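Long-range contacts in TetR family Transcriptional regulator (Streptococcus agalactiae 2603V/R, PDB 3KKC), which probably binds DNA through an N-terminal helix-turn-helix domain and regulates transcription as a TetR-family protein: residues L60-C64 against D106-L110; A99-D105 against L152-H157. All blocks are in the same frame, centred on the assembly; numbering follows the deposited sequence.

Interaction 1 of 2, residues L60-C64 against D106-L110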
ATOM      1  N   LEU A  60       8.930  19.168  -5.415  1.00 83.87           N
ATOM      2  CA  LEU A  60       8.806  17.872  -4.786  1.00 76.59           C
ATOM      3  C   LEU A  60      10.182  17.227  -4.727  1.00 75.98           C
ATOM      4  O   LEU A  60      10.608  16.713  -3.681  1.00 71.41           O
ATOM      5  CB  LEU A  60       7.858  16.990  -5.574  1.00 71.49           C
ATOM      6  CG  LEU A  60       7.544  15.786  -4.726  1.00 73.11           C
ATOM      7  CD1 LEU A  60       6.991  16.286  -3.422  1.00 73.37           C
ATOM      8  CD2 LEU A  60       6.553  14.907  -5.428  1.00 80.38           C
ATOM      9  N   LYS A  61      10.876  17.280  -5.860  1.00 76.14           N
ATOM     10  CA  LYS A  61      12.203  16.696  -5.999  1.00 74.54           C
ATOM     11  C   LYS A  61      13.175  17.334  -4.987  1.00 77.59           C
ATOM     12  O   LYS A  61      13.658  16.659  -4.076  1.00 76.65           O
ATOM     13  CB  LYS A  61      12.672  16.852  -7.447  1.00 69.77           C
ATOM     14  CG  LYS A  61      14.144  16.590  -7.727  1.00 75.08           C
ATOM     15  CD  LYS A  61      14.633  17.608  -8.781  1.00 86.64           C
ATOM     16  CE  LYS A  61      16.001  17.277  -9.360  1.00 90.12           C
ATOM     17  NZ  LYS A  61      16.097  15.828  -9.703  1.00 88.16           N
ATOM     18  N   GLU A  62      13.445  18.630  -5.141  1.00 78.01           N
ATOM     19  CA  GLU A  62      14.193  19.396  -4.142  1.00 80.61           C
ATOM     20  C   GLU A  62      13.780  19.075  -2.697  1.00 79.93           C
ATOM     21  O   GLU A  62      14.613  18.645  -1.901  1.00 78.11           O
ATOM     22  CB  GLU A  62      14.037  20.893  -4.383  1.00 88.70           C
ATOM     23  CG  GLU A  62      14.778  21.406  -5.594  1.00100.06           C
ATOM     24  CD  GLU A  62      15.111  22.873  -5.471  1.00114.59           C
ATOM     25  OE1 GLU A  62      14.848  23.448  -4.385  1.00120.49           O
ATOM     26  OE2 GLU A  62      15.639  23.446  -6.452  1.00117.88           O
ATOM     27  N   LEU A  63      12.503  19.282  -2.366  1.00 78.02           N
ATOM     28  CA  LEU A  63      11.995  18.956  -1.034  1.00 76.27           C
ATOM     29  C   LEU A  63      12.483  17.572  -0.571  1.00 76.38           C
ATOM     30  O   LEU A  63      13.364  17.496   0.272  1.00 88.23           O
ATOM     31  CB  LEU A  63      10.470  19.087  -0.954  1.00 58.69           C
ATOM     32  CG  LEU A  63       9.830  18.687   0.382  1.00 65.41           C
ATOM     33  CD1 LEU A  63      10.468  19.456   1.499  1.00 65.73           C
ATOM     34  CD2 LEU A  63       8.318  18.915   0.400  1.00 67.93           C
ATOM     35  N   CYS A  64      11.919  16.496  -1.105  1.00 70.41           N
ATOM     36  CA  CYS A  64      12.460  15.140  -0.911  1.00 66.81           C
ATOM     37  C   CYS A  64      13.978  15.086  -0.818  1.00 65.21           C
ATOM     38  O   CYS A  64      14.542  14.499   0.116  1.00 67.68           O
ATOM     39  CB  CYS A  64      12.031  14.219  -2.067  1.00 66.33           C
ATOM     40  SG  CYS A  64      10.278  13.892  -2.102  1.00 81.36           S
ATOM     41  N   ASP A 106       1.414   9.625  -2.369  1.00 88.40           N
ATOM     42  CA  ASP A 106       2.052  10.115  -3.582  1.00 90.50           C
ATOM     43  C   ASP A 106       3.079   9.099  -4.041  1.00 94.91           C
ATOM     44  O   ASP A 106       4.070   8.864  -3.354  1.00 95.72           O
ATOM     45  CB  ASP A 106       2.731  11.454  -3.383  1.00 90.17           C
ATOM     46  CG  ASP A 106       3.435  11.927  -4.642  1.00 95.56           C
ATOM     47  OD1 ASP A 106       2.786  12.583  -5.485  1.00 98.63           O
ATOM     48  OD2 ASP A 106       4.634  11.628  -4.806  1.00 96.53           O
ATOM     49  N   PRO A 107       2.841   8.482  -5.207  1.00 98.20           N
ATOM     50  CA  PRO A 107       3.683   7.379  -5.696  1.00 93.85           C
ATOM     51  C   PRO A 107       5.186   7.738  -5.722  1.00 89.23           C
ATOM     52  O   PRO A 107       6.030   6.879  -5.393  1.00 86.73           O
ATOM     53  CB  PRO A 107       3.139   7.124  -7.115  1.00 84.68           C
ATOM     54  CG  PRO A 107       2.443   8.408  -7.485  1.00 88.75           C
ATOM     55  CD  PRO A 107       1.831   8.882  -6.201  1.00 94.56           C
ATOM     56  N   TYR A 108       5.500   8.980  -6.101  1.00 78.81           N
ATOM     57  CA  TYR A 108       6.884   9.454  -6.182  1.00 80.39           C
ATOM     58  C   TYR A 108       7.570   9.563  -4.809  1.00 86.32           C
ATOM     59  O   TYR A 108       8.736   9.186  -4.657  1.00 89.94           O
ATOM     60  CB  TYR A 108       6.966  10.810  -6.895  1.00 78.27           C
ATOM     61  CG  TYR A 108       8.353  11.428  -6.863  1.00 71.69           C
ATOM     62  CD1 TYR A 108       9.223  11.267  -7.929  1.00 66.77           C
ATOM     63  CD2 TYR A 108       8.794  12.156  -5.749  1.00 63.68           C
ATOM     64  CE1 TYR A 108      10.482  11.800  -7.898  1.00 72.94           C
ATOM     65  CE2 TYR A 108      10.056  12.708  -5.711  1.00 59.57           C
ATOM     66  CZ  TYR A 108      10.908  12.529  -6.783  1.00 71.07           C
ATOM     67  OH  TYR A 108      12.182  13.091  -6.775  1.00 73.57           O
ATOM     68  N   PHE A 109       6.868  10.101  -3.815  1.00 82.84           N
ATOM     69  CA  PHE A 109       7.457  10.160  -2.494  1.00 79.58           C
ATOM     70  C   PHE A 109       7.644   8.757  -1.925  1.00 83.12           C
ATOM     71  O   PHE A 109       8.667   8.472  -1.306  1.00 83.15           O
ATOM     72  CB  PHE A 109       6.651  11.007  -1.516  1.00 73.31           C
ATOM     73  CG  PHE A 109       7.188  10.942  -0.133  1.00 71.21           C
ATOM     74  CD1 PHE A 109       8.133  11.869   0.304  1.00 70.87           C
ATOM     75  CD2 PHE A 109       6.821   9.906   0.715  1.00 70.13           C
ATOM     76  CE1 PHE A 109       8.672  11.792   1.570  1.00 68.08           C
ATOM     77  CE2 PHE A 109       7.359   9.823   1.995  1.00 73.32           C
ATOM     78  CZ  PHE A 109       8.289  10.783   2.422  1.00 70.95           C
ATOM     79  N   LEU A 110       6.667   7.879  -2.136  1.00 85.37           N
ATOM     80  CA  LEU A 110       6.756   6.520  -1.597  1.00 87.61           C
ATOM     81  C   LEU A 110       7.894   5.735  -2.255  1.00 84.75           C
ATOM     82  O   LEU A 110       8.393   4.755  -1.706  1.00 85.73           O
ATOM     83  CB  LEU A 110       5.432   5.769  -1.774  1.00 92.11           C
ATOM     84  CG  LEU A 110       5.127   4.677  -0.746  1.00 97.47           C
ATOM     85  CD1 LEU A 110       4.504   5.308   0.484  1.00 99.94           C
ATOM     86  CD2 LEU A 110       4.197   3.621  -1.318  1.00 97.47           C
TER
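Tyr108 packs its side chain against Leu60, Lys61 and Cys64 on one turn of helix 57-71. Leu60 CD2 packs against Tyr108 CD2 at 3.6 Å, and the same methyl lies 3.8 Å from Asp106 OD2. The phenol suits a partly exposed border: its carbon ring packs on leucine, while its OH end reaches out along the backbone to lie 3.7 Å from Lys61 CA, where the lysine chain turns away to solvent. Cys64, one turn after Leu60, is small enough to fit between two aromatic rings. Its SG is 3.8 Å from Tyr108 CE2 and 3.8 Å from Phe109 CD1, meeting both rings at their edges in sulfur-aromatic contacts. Phe109 also meets Phe68 and packs on helix 98-103, as befits a large apolar ring in the interior. Asp106 fixes the start of helix 107-129 as its N-cap: OD2 accepts from Phe109 N at 2.9 Å, so the carboxylate serves a first-turn NH that has no backbone acceptor within the helix. Leu60 in turn packs on Phe21 of helix 4-24. The contact thus joins helix 57-71, the connecting helix that follows the predicted helix-turn-helix, to the C-terminal regulatory domain, an interdomain junction characteristic of the TetR fold.

Interaction 2 of 2, residues A99-D105 against L152-H157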
ATOM      1  N   ALA A  99       5.137  13.384   7.047  1.00 71.89           N
ATOM      2  CA  ALA A  99       4.079  12.440   7.380  1.00 65.31           C
ATOM      3  C   ALA A  99       2.972  12.504   6.346  1.00 76.31           C
ATOM      4  O   ALA A  99       2.491  11.488   5.851  1.00 83.32           O
ATOM      5  CB  ALA A  99       3.501  12.768   8.735  1.00 56.20           C
ATOM      6  N   THR A 100       2.549  13.714   6.039  1.00 79.09           N
ATOM      7  CA  THR A 100       1.444  13.895   5.134  1.00 77.52           C
ATOM      8  C   THR A 100       1.878  13.464   3.746  1.00 79.16           C
ATOM      9  O   THR A 100       1.064  13.049   2.934  1.00 79.65           O
ATOM     10  CB  THR A 100       0.987  15.354   5.150  1.00 75.52           C
ATOM     11  OG1 THR A 100       0.771  15.741   6.512  1.00 70.66           O
ATOM     12  CG2 THR A 100      -0.329  15.546   4.333  1.00 68.51           C
ATOM     13  N   LEU A 101       3.173  13.553   3.476  1.00 82.75           N
ATOM     14  CA  LEU A 101       3.677  13.183   2.163  1.00 83.78           C
ATOM     15  C   LEU A 101       3.525  11.676   1.982  1.00 78.94           C
ATOM     16  O   LEU A 101       3.124  11.212   0.919  1.00 75.78           O
ATOM     17  CB  LEU A 101       5.139  13.614   2.015  1.00 87.00           C
ATOM     18  CG  LEU A 101       5.552  14.259   0.689  1.00 88.81           C
ATOM     19  CD1 LEU A 101       4.365  14.875  -0.038  1.00 86.33           C
ATOM     20  CD2 LEU A 101       6.626  15.300   0.937  1.00 90.52           C
ATOM     21  N   LEU A 102       3.816  10.933   3.050  1.00 77.98           N
ATOM     22  CA  LEU A 102       3.778   9.474   3.060  1.00 75.12           C
ATOM     23  C   LEU A 102       2.360   8.924   3.092  1.00 77.51           C
ATOM     24  O   LEU A 102       2.056   7.924   2.441  1.00 76.64           O
ATOM     25  CB  LEU A 102       4.524   8.937   4.279  1.00 69.82           C
ATOM     26  CG  LEU A 102       4.538   7.409   4.378  1.00 65.81           C
ATOM     27  CD1 LEU A 102       5.485   6.827   3.335  1.00 64.88           C
ATOM     28  CD2 LEU A 102       4.923   6.925   5.775  1.00 63.69           C
ATOM     29  N   LEU A 103       1.510   9.572   3.881  1.00 77.54           N
ATOM     30  CA  LEU A 103       0.116   9.170   4.045  1.00 79.15           C
ATOM     31  C   LEU A 103      -0.740   9.533   2.819  1.00 82.76           C
ATOM     32  O   LEU A 103      -1.857   9.038   2.647  1.00 83.17           O
ATOM     33  CB  LEU A 103      -0.466   9.853   5.286  1.00 77.00           C
ATOM     34  CG  LEU A 103      -0.607   9.101   6.612  1.00 72.26           C
ATOM     35  CD1 LEU A 103       0.532   8.121   6.794  1.00 72.13           C
ATOM     36  CD2 LEU A 103      -0.707  10.095   7.769  1.00 70.19           C
ATOM     37  N   SER A 104      -0.217  10.426   1.988  1.00 80.05           N
ATOM     38  CA  SER A 104      -0.940  10.905   0.833  1.00 77.74           C
ATOM     39  C   SER A 104      -0.863   9.843  -0.265  1.00 81.32           C
ATOM     40  O   SER A 104      -1.601   9.901  -1.264  1.00 83.89           O
ATOM     41  CB  SER A 104      -0.312  12.206   0.336  1.00 72.81           C
ATOM     42  OG  SER A 104       0.919  11.940  -0.322  1.00 69.58           O
ATOM     43  N   ASP A 105       0.042   8.884  -0.083  1.00 77.21           N
ATOM     44  CA  ASP A 105       0.272   7.862  -1.094  1.00 87.14           C
ATOM     45  C   ASP A 105       0.932   8.385  -2.363  1.00 91.35           C
ATOM     46  O   ASP A 105       0.982   7.656  -3.360  1.00 96.01           O
ATOM     47  CB  ASP A 105      -1.047   7.184  -1.498  1.00 94.88           C
ATOM     48  CG  ASP A 105      -1.498   6.136  -0.508  1.00101.50           C
ATOM     49  OD1 ASP A 105      -0.636   5.616   0.240  1.00108.57           O
ATOM     50  OD2 ASP A 105      -2.710   5.830  -0.487  1.00 99.46           O
ATOM     51  N   LEU A 152       4.946   2.082  10.291  1.00 67.63           N
ATOM     52  CA  LEU A 152       5.035   3.544  10.281  1.00 64.85           C
ATOM     53  C   LEU A 152       3.734   4.250   9.851  1.00 66.43           C
ATOM     54  O   LEU A 152       3.199   5.063  10.605  1.00 65.15           O
ATOM     55  CB  LEU A 152       6.209   3.952   9.396  1.00 61.66           C
ATOM     56  CG  LEU A 152       6.300   5.421   9.041  1.00 69.29           C
ATOM     57  CD1 LEU A 152       6.118   6.234  10.289  1.00 70.78           C
ATOM     58  CD2 LEU A 152       7.639   5.717   8.403  1.00 71.75           C
ATOM     59  N   LYS A 153       3.209   3.921   8.669  1.00 63.81           N
ATOM     60  CA  LYS A 153       1.925   4.489   8.231  1.00 66.46           C
ATOM     61  C   LYS A 153       0.839   4.285   9.270  1.00 66.20           C
ATOM     62  O   LYS A 153       0.059   5.185   9.550  1.00 70.70           O
ATOM     63  CB  LYS A 153       1.444   3.886   6.895  1.00 64.98           C
ATOM     64  CG  LYS A 153       2.075   4.480   5.654  1.00 66.16           C
ATOM     65  CD  LYS A 153       2.024   3.487   4.507  1.00 76.55           C
ATOM     66  CE  LYS A 153       1.123   3.961   3.357  1.00 85.80           C
ATOM     67  NZ  LYS A 153       0.153   2.898   2.948  1.00 89.09           N
ATOM     68  N   TRP A 154       0.765   3.080   9.817  1.00 62.11           N
ATOM     69  CA  TRP A 154      -0.313   2.748  10.738  1.00 59.82           C
ATOM     70  C   TRP A 154      -0.229   3.669  11.981  1.00 66.14           C
ATOM     71  O   TRP A 154      -1.236   4.214  12.459  1.00 63.79           O
ATOM     72  CB  TRP A 154      -0.255   1.244  11.094  1.00 52.48           C
ATOM     73  CG  TRP A 154      -1.008   0.910  12.327  1.00 55.67           C
ATOM     74  CD1 TRP A 154      -2.333   0.604  12.417  1.00 53.34           C
ATOM     75  CD2 TRP A 154      -0.491   0.892  13.680  1.00 52.82           C
ATOM     76  NE1 TRP A 154      -2.678   0.387  13.742  1.00 59.60           N
ATOM     77  CE2 TRP A 154      -1.569   0.561  14.535  1.00 57.80           C
ATOM     78  CE3 TRP A 154       0.767   1.122  14.242  1.00 56.31           C
ATOM     79  CZ2 TRP A 154      -1.421   0.447  15.950  1.00 58.91           C
ATOM     80  CZ3 TRP A 154       0.920   1.013  15.675  1.00 57.73           C
ATOM     81  CH2 TRP A 154      -0.175   0.678  16.494  1.00 53.83           C
ATOM     82  N   TRP A 155       0.995   3.846  12.468  1.00 65.77           N
ATOM     83  CA  TRP A 155       1.284   4.649  13.647  1.00 71.18           C
ATOM     84  C   TRP A 155       0.879   6.112  13.413  1.00 73.77           C
ATOM     85  O   TRP A 155       0.291   6.756  14.283  1.00 74.02           O
ATOM     86  CB  TRP A 155       2.781   4.521  13.953  1.00 71.11           C
ATOM     87  CG  TRP A 155       3.311   5.331  15.110  1.00 75.07           C
ATOM     88  CD1 TRP A 155       2.872   5.313  16.405  1.00 72.82           C
ATOM     89  CD2 TRP A 155       4.420   6.244  15.077  1.00 73.47           C
ATOM     90  NE1 TRP A 155       3.621   6.167  17.164  1.00 75.06           N
ATOM     91  CE2 TRP A 155       4.580   6.749  16.377  1.00 73.88           C
ATOM     92  CE3 TRP A 155       5.289   6.684  14.068  1.00 71.96           C
ATOM     93  CZ2 TRP A 155       5.577   7.674  16.702  1.00 74.28           C
ATOM     94  CZ3 TRP A 155       6.277   7.598  14.392  1.00 74.25           C
ATOM     95  CH2 TRP A 155       6.413   8.083  15.698  1.00 74.54           C
ATOM     96  N   LEU A 156       1.169   6.619  12.221  1.00 70.81           N
ATOM     97  CA  LEU A 156       0.820   7.989  11.867  1.00 69.03           C
ATOM     98  C   LEU A 156      -0.703   8.227  11.758  1.00 79.41           C
ATOM     99  O   LEU A 156      -1.174   9.351  11.975  1.00 87.09           O
ATOM    100  CB  LEU A 156       1.558   8.412  10.581  1.00 58.76           C
ATOM    101  CG  LEU A 156       3.092   8.485  10.697  1.00 57.99           C
ATOM    102  CD1 LEU A 156       3.777   8.597   9.352  1.00 59.95           C
ATOM    103  CD2 LEU A 156       3.547   9.648  11.582  1.00 58.29           C
ATOM    104  N   HIS A 157      -1.472   7.187  11.422  1.00 79.23           N
ATOM    105  CA  HIS A 157      -2.934   7.314  11.369  1.00 84.02           C
ATOM    106  C   HIS A 157      -3.498   7.260  12.773  1.00 82.50           C
ATOM    107  O   HIS A 157      -4.677   7.532  12.987  1.00 82.38           O
ATOM    108  CB  HIS A 157      -3.593   6.171  10.594  1.00 91.86           C
ATOM    109  CG  HIS A 157      -3.401   6.231   9.113  1.00 98.73           C
ATOM    110  ND1 HIS A 157      -2.517   5.409   8.445  1.00 99.75           N
ATOM    111  CD2 HIS A 157      -4.008   6.983   8.165  1.00103.09           C
ATOM    112  CE1 HIS A 157      -2.573   5.668   7.150  1.00101.41           C
ATOM    113  NE2 HIS A 157      -3.472   6.618   6.953  1.00103.46           N
TER
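Ala99 opens a helix-helix packing inside the all-helical C-terminal domain of the TetR fold, where helices 99-103 and 152-157 cross at -116° with their axes 10.4 Å apart. Its small side chain lets Leu156 come close, Ala99 CB to Leu156 CD2 being 4.2 Å. The CA-to-CB bond of Leu102 points toward helix 152-157; Leu102 CD2 rests 3.9 Å from Leu152 CG and 3.8 Å from Lys153 CG, so leucine meets both a buried leucine and the aliphatic part of a lysine. Leu103, nearer the surface, brings CD1 to 3.9 Å from Leu156 CB and covers a face of the His157 ring in a CH-pi contact, with Leu103 CG 3.8 Å from His157 NE2. Ser104 turns back on its own helix, OG donating to Leu101 O at 2.6 Å, and Asp105 is the first residue to leave helical phi/psi, with positive phi. At this exposed border charges replace methyls: Glu150 pairs with Lys153, and Asp105 adds a long salt bridge, OD1 lying 3.9 Å from Lys153 NZ.

In the fold
From the N terminus, the chain passes through the predicted DNA-binding region into helix 57-71, which supplies the first half of interaction 1. Helices 80-93 and 98-103 follow, and the latter gives the first half of interaction 2. Helix 107-129 then returns to 60-64, closing a loop with 41 intervening residues; helix 137-157 later returns to 99-105, closing another with 46. The segments alternate, so the loops cross rather than nest. The centres of interactions 1 and 2 lie about 14 Å apart, and the two touch directly: Phe109 packs on Leu101 and Leu102, and Leu110 on Leu102. Helix 98-103 therefore packs against both helix 107-129, at the junction with the N-terminal domain, and helix 137-157, whose Trp154 packs on Gln142 of the second subunit.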